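Myosin regulatory light chain, striated adductor muscle (Argopecten irradians, PDB 1WDC) serves as the regulatory light chain of scallop striated-muscle myosin, a calcium-binding subunit responsible for calcium-dependent control of myosin's Mg-ATPase activity. Local coordinates at residues I109-L113 with M125-F129. Residues are numbered along the deposited sequence; the frame is centred on the assembly and turned at random.
Sequences IKDLL and MRMTF
Residues 109-113 and 125-129 are helical turns that run roughly antiparallel, their directions 141° apart, with axes no closer than 11.7 Å; side chains bridge that wide spacing without any hydrogen bond. Lys110 lays its aliphatic chain across one face of the Phe129 ring: CE sits over that face in a CH-pi contact, 3.7 Å from Phe129 CG, while Lys110 NZ makes an off-centre cation-pi contact, 5.0 Å from the ring centroid. Extended beyond CG, the lysine chain crosses the ring obliquely, so CE makes the close contact and the ammonium lies farther out. At the far end of the ring, Leu113 CD1 reaches Phe129 CZ at 3.5 Å, and Ile109 CG2 meets Phe129 CE1 obliquely at 3.9 Å. Met125, bent at chi2 and chi3 (both -55°), turns its thioether toward the other helix, so that SD lies 4.0 Å from Leu113 CB and CE reaches the backbone at Lys110 CA. Replacing Phe129 by an alanine would probably open a gap between the helices and leave the lysine chain without the face it lies on. Helix 106-115 closes one EF-hand of the C-terminal lobe and helix 122-131 opens the next; Phe120 in the linker packs on Met125 and Thr128, while another protein chain packs on Leu113 and Thr128. Strand 104-105, just before helix 106-115, pairs antiparallel with 138-139, beyond helix 122-131.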
loop_
_atom_site.group_PDB
_atom_site.type_symbol
_atom_site.label_atom_id
_atom_site.label_comp_id
_atom_site.label_asym_id
_atom_site.label_seq_id
_atom_site.Cartn_x
_atom_site.Cartn_y
_atom_site.Cartn_z
ATOM N N ILE B 109 6.980 -7.781 -3.870
ATOM C CA ILE B 109 6.227 -7.038 -4.881
ATOM C C ILE B 109 5.085 -7.849 -5.550
ATOM O O ILE B 109 3.993 -7.336 -5.661
ATOM C CB ILE B 109 7.154 -6.360 -5.955
ATOM C CG1 ILE B 109 6.320 -5.403 -6.807
ATOM C CG2 ILE B 109 7.823 -7.391 -6.879
ATOM C CD1 ILE B 109 5.697 -4.275 -6.028
ATOM N N LYS B 110 5.251 -9.157 -5.758
ATOM C CA LYS B 110 4.136 -9.981 -6.256
ATOM C C LYS B 110 2.987 -9.988 -5.264
ATOM O O LYS B 110 1.812 -9.947 -5.639
ATOM C CB LYS B 110 4.575 -11.433 -6.509
ATOM C CG LYS B 110 5.636 -11.529 -7.554
ATOM C CD LYS B 110 5.692 -12.876 -8.203
ATOM C CE LYS B 110 6.315 -12.723 -9.592
ATOM N NZ LYS B 110 6.764 -14.028 -10.191
ATOM N N ASP B 111 3.346 -10.068 -3.986
ATOM C CA ASP B 111 2.363 -10.195 -2.917
ATOM C C ASP B 111 1.562 -8.910 -2.761
ATOM O O ASP B 111 0.344 -8.937 -2.629
ATOM C CB ASP B 111 3.106 -10.527 -1.639
ATOM C CG ASP B 111 2.201 -10.640 -0.438
ATOM O OD1 ASP B 111 1.203 -11.385 -0.527
ATOM O OD2 ASP B 111 2.558 -10.036 0.618
ATOM N N LEU B 112 2.254 -7.785 -2.894
ATOM C CA LEU B 112 1.634 -6.464 -2.856
ATOM C C LEU B 112 0.607 -6.311 -3.963
ATOM O O LEU B 112 -0.536 -6.027 -3.673
ATOM C CB LEU B 112 2.702 -5.377 -3.000
ATOM C CG LEU B 112 3.533 -5.088 -1.761
ATOM C CD1 LEU B 112 4.704 -4.219 -2.153
ATOM C CD2 LEU B 112 2.650 -4.381 -0.748
ATOM N N LEU B 113 1.003 -6.672 -5.192
ATOM C CA LEU B 113 0.219 -6.476 -6.426
ATOM C C LEU B 113 -0.962 -7.397 -6.562
ATOM O O LEU B 113 -2.070 -6.972 -6.909
ATOM C CB LEU B 113 1.084 -6.671 -7.679
ATOM C CG LEU B 113 2.193 -5.672 -8.058
ATOM C CD1 LEU B 113 2.884 -6.204 -9.315
ATOM C CD2 LEU B 113 1.606 -4.263 -8.302
ATOM N N MET B 125 -0.779 -10.414 -13.812
ATOM C CA MET B 125 0.423 -10.831 -13.060
ATOM C C MET B 125 1.426 -11.490 -14.010
ATOM O O MET B 125 2.609 -11.110 -14.101
ATOM C CB MET B 125 0.049 -11.824 -11.922
ATOM C CG MET B 125 -0.502 -11.201 -10.622
ATOM S SD MET B 125 0.544 -9.942 -9.848
ATOM C CE MET B 125 1.970 -10.808 -9.698
ATOM N N ARG B 126 0.895 -12.423 -14.787
ATOM C CA ARG B 126 1.651 -13.081 -15.820
ATOM C C ARG B 126 2.361 -12.040 -16.740
ATOM O O ARG B 126 3.589 -12.136 -16.995
ATOM C CB ARG B 126 0.674 -13.947 -16.609
ATOM C CG ARG B 126 1.233 -15.251 -17.137
ATOM C CD ARG B 126 0.549 -15.628 -18.448
ATOM N NE ARG B 126 1.428 -15.302 -19.564
ATOM C CZ ARG B 126 1.051 -14.743 -20.709
ATOM N NH1 ARG B 126 -0.212 -14.794 -21.125
ATOM N NH2 ARG B 126 1.994 -14.266 -21.504
ATOM N N MET B 127 1.610 -10.999 -17.135
ATOM C CA MET B 127 2.061 -10.015 -18.129
ATOM C C MET B 127 3.046 -9.003 -17.582
ATOM O O MET B 127 3.909 -8.528 -18.303
ATOM C CB MET B 127 0.872 -9.259 -18.740
ATOM C CG MET B 127 0.058 -10.032 -19.788
ATOM S SD MET B 127 1.036 -11.232 -20.808
ATOM C CE MET B 127 2.282 -10.147 -21.644
ATOM N N THR B 128 2.867 -8.617 -16.328
ATOM C CA THR B 128 3.748 -7.647 -15.707
ATOM C C THR B 128 5.130 -8.214 -15.565
ATOM O O THR B 128 6.121 -7.553 -15.869
ATOM C CB THR B 128 3.237 -7.315 -14.345
ATOM O OG1 THR B 128 1.973 -6.685 -14.487
ATOM C CG2 THR B 128 4.167 -6.397 -13.636
ATOM N N PHE B 129 5.187 -9.448 -15.081
ATOM C CA PHE B 129 6.465 -10.039 -14.709
ATOM C C PHE B 129 7.130 -10.839 -15.850
ATOM O O PHE B 129 8.315 -11.158 -15.772
ATOM C CB PHE B 129 6.314 -10.909 -13.440
ATOM C CG PHE B 129 6.060 -10.119 -12.174
ATOM C CD1 PHE B 129 7.064 -9.378 -11.584
ATOM C CD2 PHE B 129 4.779 -9.999 -11.660
ATOM C CE1 PHE B 129 6.771 -8.511 -10.514
ATOM C CE2 PHE B 129 4.506 -9.131 -10.602
ATOM C CZ PHE B 129 5.492 -8.399 -10.050
#